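Local coordinates for protein vaginolysin (Gardnerella vaginalis, PDB 5IMY) that probably binds cholesterol in host membranes and damages cells as a secreted pore-forming toxin of the cholesterol-dependent cytolysin family, at residues T383-G388 / H426-I431; T457-S462 / P481-T486. All blocks are in the same frame, centred on the assembly; numbering follows the deposited sequence.

Interaction 1. Residues T383-G388 / H426-I431; sequences TLDHRG and HFNTTI
L384 and H386 hydrogen-bond to T429 and F427, pairing strands 383-388 and 426-431 antiparallel in the beta-sandwich domain of this cytolysin. The bond from L384 N to T429 O is 2.8 Å long; H386 N reaches F427 O at 2.9 Å, and T429 N and F427 N return longer bonds to L384 O and H386 O. A side-chain bond reinforces the pair: N428 ND2 donates to D385 OD1 over 2.9 Å. The acceptor lies near the amide plane, yet the donor stands above the carboxylate, the two planes being 76° apart. CG of D385 stands anti to the backbone N (chi1 -164°), and from there OD1 approaches N428 and H426. H426 NE2 also comes close to OD1, but at an angle too poor for a hydrogen bond. R387 NE forms a salt bridge with the other oxygen, D385 OD2, and the hydrogen bond within it is weak. On the opposite face L384 CD1 meets T429 CG2 at 4.0 Å, I431 CD1 at 4.1 Å and the edge of the F427 ring, while H386 ND1 is hydrogen-bonded to N474 OD1. Where T383 and T430 lie side by side, T383 OG1, hydrogen-bonded to Q469, sits 3.2 Å from T430 CG2.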
loop_
_atom_site.group_PDB
_atom_site.type_symbol
_atom_site.label_atom_id
_atom_site.label_comp_id
_atom_site.label_asym_id
_atom_site.label_seq_id
_atom_site.Cartn_x
_atom_site.Cartn_y
_atom_site.Cartn_z
ATOM N N THR A 383 -16.190 -25.235 -3.850
ATOM C CA THR A 383 -17.418 -26.001 -4.015
ATOM C C THR A 383 -17.551 -27.004 -2.877
ATOM O O THR A 383 -16.606 -27.742 -2.582
ATOM C CB THR A 383 -17.428 -26.720 -5.370
ATOM O OG1 THR A 383 -17.610 -25.762 -6.420
ATOM C CG2 THR A 383 -18.540 -27.773 -5.444
ATOM N N LEU A 384 -18.719 -27.026 -2.243
ATOM C CA LEU A 384 -19.022 -27.967 -1.173
ATOM C C LEU A 384 -20.128 -28.905 -1.635
ATOM O O LEU A 384 -21.189 -28.450 -2.072
ATOM C CB LEU A 384 -19.462 -27.236 0.098
ATOM C CG LEU A 384 -18.686 -25.986 0.512
ATOM C CD1 LEU A 384 -19.455 -25.253 1.598
ATOM C CD2 LEU A 384 -17.286 -26.332 0.989
ATOM N N ASP A 385 -19.880 -30.210 -1.537
ATOM C CA ASP A 385 -20.872 -31.224 -1.885
ATOM C C ASP A 385 -21.011 -32.176 -0.704
ATOM O O ASP A 385 -20.083 -32.934 -0.402
ATOM C CB ASP A 385 -20.477 -31.979 -3.155
ATOM C CG ASP A 385 -21.634 -32.755 -3.754
ATOM O OD1 ASP A 385 -22.791 -32.302 -3.616
ATOM O OD2 ASP A 385 -21.389 -33.818 -4.364
ATOM N N HIS A 386 -22.167 -32.137 -0.044
ATOM C CA HIS A 386 -22.436 -32.937 1.149
ATOM C C HIS A 386 -23.499 -33.977 0.809
ATOM O O HIS A 386 -24.688 -33.657 0.724
ATOM C CB HIS A 386 -22.884 -32.045 2.303
ATOM C CG HIS A 386 -23.528 -32.792 3.429
ATOM N ND1 HIS A 386 -23.046 -33.996 3.898
ATOM C CD2 HIS A 386 -24.617 -32.505 4.181
ATOM C CE1 HIS A 386 -23.810 -34.418 4.889
ATOM N NE2 HIS A 386 -24.771 -33.532 5.081
ATOM N N ARG A 387 -23.066 -35.224 0.616
ATOM C CA ARG A 387 -23.982 -36.327 0.344
ATOM C C ARG A 387 -23.785 -37.435 1.373
ATOM O O ARG A 387 -23.452 -38.572 1.021
ATOM C CB ARG A 387 -23.780 -36.860 -1.080
ATOM C CG ARG A 387 -22.481 -36.414 -1.744
ATOM C CD ARG A 387 -22.172 -37.240 -2.987
ATOM N NE ARG A 387 -22.441 -36.521 -4.231
ATOM C CZ ARG A 387 -22.301 -37.052 -5.442
ATOM N NH1 ARG A 387 -21.900 -38.310 -5.578
ATOM N NH2 ARG A 387 -22.564 -36.328 -6.521
ATOM N N GLY A 388 -23.991 -37.117 2.640
ATOM C CA GLY A 388 -23.748 -38.066 3.716
ATOM C C GLY A 388 -24.956 -38.220 4.612
ATOM O O GLY A 388 -25.668 -37.255 4.888
ATOM N N HIS A 426 -28.676 -33.734 0.628
ATOM C CA HIS A 426 -27.707 -33.306 -0.374
ATOM C C HIS A 426 -27.685 -31.783 -0.389
ATOM O O HIS A 426 -28.685 -31.143 -0.732
ATOM C CB HIS A 426 -28.043 -33.862 -1.755
ATOM C CG HIS A 426 -26.936 -33.692 -2.750
ATOM N ND1 HIS A 426 -26.770 -32.540 -3.488
ATOM C CD2 HIS A 426 -25.931 -34.521 -3.117
ATOM C CE1 HIS A 426 -25.716 -32.671 -4.273
ATOM N NE2 HIS A 426 -25.189 -33.864 -4.067
ATOM N N PHE A 427 -26.551 -31.212 0.001
ATOM C CA PHE A 427 -26.337 -29.774 -0.004
ATOM C C PHE A 427 -25.162 -29.467 -0.918
ATOM O O PHE A 427 -24.075 -30.027 -0.744
ATOM C CB PHE A 427 -26.071 -29.257 1.415
ATOM C CG PHE A 427 -25.618 -27.825 1.466
ATOM C CD1 PHE A 427 -26.539 -26.791 1.530
ATOM C CD2 PHE A 427 -24.268 -27.512 1.466
ATOM C CE1 PHE A 427 -26.122 -25.475 1.583
ATOM C CE2 PHE A 427 -23.845 -26.199 1.518
ATOM C CZ PHE A 427 -24.773 -25.179 1.577
ATOM N N ASN A 428 -25.386 -28.593 -1.897
ATOM C CA ASN A 428 -24.359 -28.230 -2.863
ATOM C C ASN A 428 -24.328 -26.718 -3.021
ATOM O O ASN A 428 -25.376 -26.064 -3.035
ATOM C CB ASN A 428 -24.609 -28.894 -4.222
ATOM C CG ASN A 428 -23.400 -28.832 -5.132
ATOM O OD1 ASN A 428 -23.279 -27.935 -5.965
ATOM N ND2 ASN A 428 -22.493 -29.790 -4.973
ATOM N N THR A 429 -23.123 -26.167 -3.136
ATOM C CA THR A 429 -22.956 -24.733 -3.324
ATOM C C THR A 429 -21.506 -24.451 -3.678
ATOM O O THR A 429 -20.606 -25.214 -3.311
ATOM C CB THR A 429 -23.354 -23.942 -2.069
ATOM O OG1 THR A 429 -23.303 -22.538 -2.351
ATOM C CG2 THR A 429 -22.417 -24.253 -0.905
ATOM N N THR A 430 -21.294 -23.347 -4.387
ATOM C CA THR A 430 -19.963 -22.865 -4.716
ATOM C C THR A 430 -19.798 -21.453 -4.168
ATOM O O THR A 430 -20.736 -20.652 -4.203
ATOM C CB THR A 430 -19.718 -22.873 -6.231
ATOM O OG1 THR A 430 -20.333 -21.727 -6.828
ATOM C CG2 THR A 430 -20.291 -24.136 -6.863
ATOM N N ILE A 431 -18.607 -21.159 -3.655
ATOM C CA ILE A 431 -18.305 -19.872 -3.039
ATOM C C ILE A 431 -17.245 -19.172 -3.876
ATOM O O ILE A 431 -16.295 -19.808 -4.344
ATOM C CB ILE A 431 -17.824 -20.042 -1.582
ATOM C CG1 ILE A 431 -18.880 -20.775 -0.750
ATOM C CG2 ILE A 431 -17.519 -18.684 -0.956
ATOM C CD1 ILE A 431 -18.326 -21.427 0.499
#

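Interaction 2. Residues T457-S462 / P481-T486; sequences TVYDRS and PRVAET
V458 and V483 form the apolar centre, where they pass each other in opposite directions, with V458 CG1 3.8 Å from V483 CG1. The two methyls of V458 divide the work: CG1, anti to the backbone N (chi1 -166°), takes V483, whereas CG2 rests 4.1 Å from P481 CB. The next side chain, Y459, also points toward strand 481-485, its CB 4.0 Å from V483 CG2; the Y459 side chain also touches I472 and I442. Farther out the contact turns polar. E485, extended beyond CG, crosses the tyrosine at about a right angle and presents its carboxylate at the ring edge, the two planes 78° apart. Y459 OH is modelled as donating to E485 OE2, though the 2.4 Å separation is so short that its exact length is doubtful. R461 comes tip to tip with the same carboxylate, and its NE makes a salt bridge with OE1 at 3.3 Å, the guanidinium turned 86° from the carboxylate plane. No backbone hydrogen bond joins the segments. Side chains alone join strand 481-485, of one sheet, to the edge strand 460-464 of the other and the turn leading into it, valines within and charges at the border, as in the two-layered packing of a beta sandwich.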
loop_
_atom_site.group_PDB
_atom_site.type_symbol
_atom_site.label_atom_id
_atom_site.label_comp_id
_atom_site.label_asym_id
_atom_site.label_seq_id
_atom_site.Cartn_x
_atom_site.Cartn_y
_atom_site.Cartn_z
ATOM N N THR A 457 -15.407 -34.286 13.966
ATOM C CA THR A 457 -14.709 -33.499 12.956
ATOM C C THR A 457 -14.361 -34.364 11.753
ATOM O O THR A 457 -13.612 -35.340 11.871
ATOM C CB THR A 457 -13.443 -32.875 13.542
ATOM O OG1 THR A 457 -13.794 -31.994 14.614
ATOM C CG2 THR A 457 -12.686 -32.087 12.472
ATOM N N VAL A 458 -14.903 -33.997 10.596
ATOM C CA VAL A 458 -14.448 -34.487 9.301
ATOM C C VAL A 458 -13.689 -33.348 8.635
ATOM O O VAL A 458 -14.152 -32.202 8.651
ATOM C CB VAL A 458 -15.623 -34.950 8.421
ATOM C CG1 VAL A 458 -15.118 -35.773 7.240
ATOM C CG2 VAL A 458 -16.643 -35.738 9.237
ATOM N N TYR A 459 -12.515 -33.649 8.086
ATOM C CA TYR A 459 -11.778 -32.674 7.287
ATOM C C TYR A 459 -11.570 -31.347 8.011
ATOM O O TYR A 459 -12.471 -30.504 8.045
ATOM C CB TYR A 459 -12.516 -32.427 5.968
ATOM C CG TYR A 459 -11.796 -31.486 5.032
ATOM C CD1 TYR A 459 -10.954 -31.973 4.044
ATOM C CD2 TYR A 459 -11.959 -30.111 5.136
ATOM C CE1 TYR A 459 -10.294 -31.119 3.185
ATOM C CE2 TYR A 459 -11.302 -29.249 4.286
ATOM C CZ TYR A 459 -10.472 -29.757 3.312
ATOM O OH TYR A 459 -9.822 -28.894 2.464
ATOM N N ASP A 460 -10.382 -31.143 8.577
ATOM C CA ASP A 460 -10.000 -29.864 9.174
ATOM C C ASP A 460 -8.671 -29.444 8.561
ATOM O O ASP A 460 -7.643 -30.081 8.813
ATOM C CB ASP A 460 -9.892 -29.969 10.695
ATOM C CG ASP A 460 -9.712 -28.618 11.364
ATOM O OD1 ASP A 460 -9.483 -27.622 10.648
ATOM O OD2 ASP A 460 -9.793 -28.555 12.609
ATOM N N ARG A 461 -8.689 -28.379 7.763
ATOM C CA ARG A 461 -7.494 -27.920 7.066
ATOM C C ARG A 461 -7.419 -26.401 7.107
ATOM O O ARG A 461 -8.439 -25.707 7.084
ATOM C CB ARG A 461 -7.472 -28.413 5.614
ATOM C CG ARG A 461 -6.467 -29.531 5.382
ATOM C CD ARG A 461 -6.831 -30.408 4.196
ATOM N NE ARG A 461 -6.262 -29.923 2.942
ATOM C CZ ARG A 461 -4.990 -30.077 2.588
ATOM N NH1 ARG A 461 -4.138 -30.691 3.401
ATOM N NH2 ARG A 461 -4.563 -29.608 1.424
ATOM N N SER A 462 -6.187 -25.896 7.162
ATOM C CA SER A 462 -5.925 -24.471 7.303
ATOM C C SER A 462 -4.762 -24.084 6.401
ATOM O O SER A 462 -4.110 -24.936 5.789
ATOM C CB SER A 462 -5.605 -24.106 8.756
ATOM O OG SER A 462 -4.440 -24.779 9.199
ATOM N N PRO A 481 -17.786 -41.755 8.212
ATOM C CA PRO A 481 -17.869 -40.701 7.203
ATOM C C PRO A 481 -16.652 -40.716 6.291
ATOM O O PRO A 481 -15.578 -41.206 6.646
ATOM C CB PRO A 481 -17.918 -39.418 8.042
ATOM C CG PRO A 481 -17.219 -39.774 9.339
ATOM C CD PRO A 481 -17.090 -41.282 9.421
ATOM N N ARG A 482 -16.841 -40.173 5.092
ATOM C CA ARG A 482 -15.771 -40.110 4.109
ATOM C C ARG A 482 -15.796 -38.754 3.422
ATOM O O ARG A 482 -16.844 -38.113 3.311
ATOM C CB ARG A 482 -15.885 -41.252 3.087
ATOM C CG ARG A 482 -15.661 -42.626 3.712
ATOM C CD ARG A 482 -15.210 -43.672 2.703
ATOM N NE ARG A 482 -16.328 -44.259 1.969
ATOM C CZ ARG A 482 -17.113 -45.225 2.440
ATOM N NH1 ARG A 482 -16.919 -45.719 3.657
ATOM N NH2 ARG A 482 -18.102 -45.697 1.693
ATOM N N VAL A 483 -14.617 -38.320 2.969
ATOM C CA VAL A 483 -14.424 -36.985 2.416
ATOM C C VAL A 483 -13.286 -37.051 1.407
ATOM O O VAL A 483 -12.431 -37.935 1.467
ATOM C CB VAL A 483 -14.126 -35.950 3.532
ATOM C CG1 VAL A 483 -12.813 -36.280 4.236
ATOM C CG2 VAL A 483 -14.115 -34.531 2.979
ATOM N N ALA A 484 -13.277 -36.103 0.469
ATOM C CA ALA A 484 -12.268 -36.093 -0.580
ATOM C C ALA A 484 -12.029 -34.669 -1.066
ATOM O O ALA A 484 -12.907 -33.807 -0.972
ATOM C CB ALA A 484 -12.683 -36.992 -1.750
ATOM N N GLU A 485 -10.825 -34.441 -1.598
ATOM C CA GLU A 485 -10.386 -33.137 -2.078
ATOM C C GLU A 485 -9.738 -33.303 -3.448
ATOM O O GLU A 485 -9.067 -34.308 -3.701
ATOM C CB GLU A 485 -9.394 -32.502 -1.096
ATOM C CG GLU A 485 -9.602 -31.019 -0.859
ATOM C CD GLU A 485 -8.480 -30.404 -0.048
ATOM O OE1 GLU A 485 -7.435 -31.066 0.121
ATOM O OE2 GLU A 485 -8.645 -29.262 0.428
ATOM N N THR A 486 -9.922 -32.312 -4.325
ATOM C CA THR A 486 -9.600 -32.470 -5.743
ATOM C C THR A 486 -8.533 -31.519 -6.264
ATOM O O THR A 486 -7.679 -31.945 -7.044
ATOM C CB THR A 486 -10.864 -32.276 -6.591
ATOM O OG1 THR A 486 -11.269 -30.903 -6.535
ATOM C CG2 THR A 486 -11.996 -33.161 -6.090
#

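The two interactions illustrate two ways in which a beta sandwich is held together: residues 383-388 and 426-431 are neighbours within one sheet, whereas 457-462 and 481-486 meet between that sheet and the second one. Their centres lie 13 Å apart and their nearest atoms about 7 Å, so they do not touch. Strand 469-475 spans the interval, pairing in parallel with strand 363-389 and antiparallel with strand 480-485. Its I472 shows the coupling: the backbone bonds to T383 and D385 of interaction 1, and the residue packs against Y459 and V483 of interaction 2. The centres of interactions 1 and 2 lie about 50 and 47 Å from the centre of the chain.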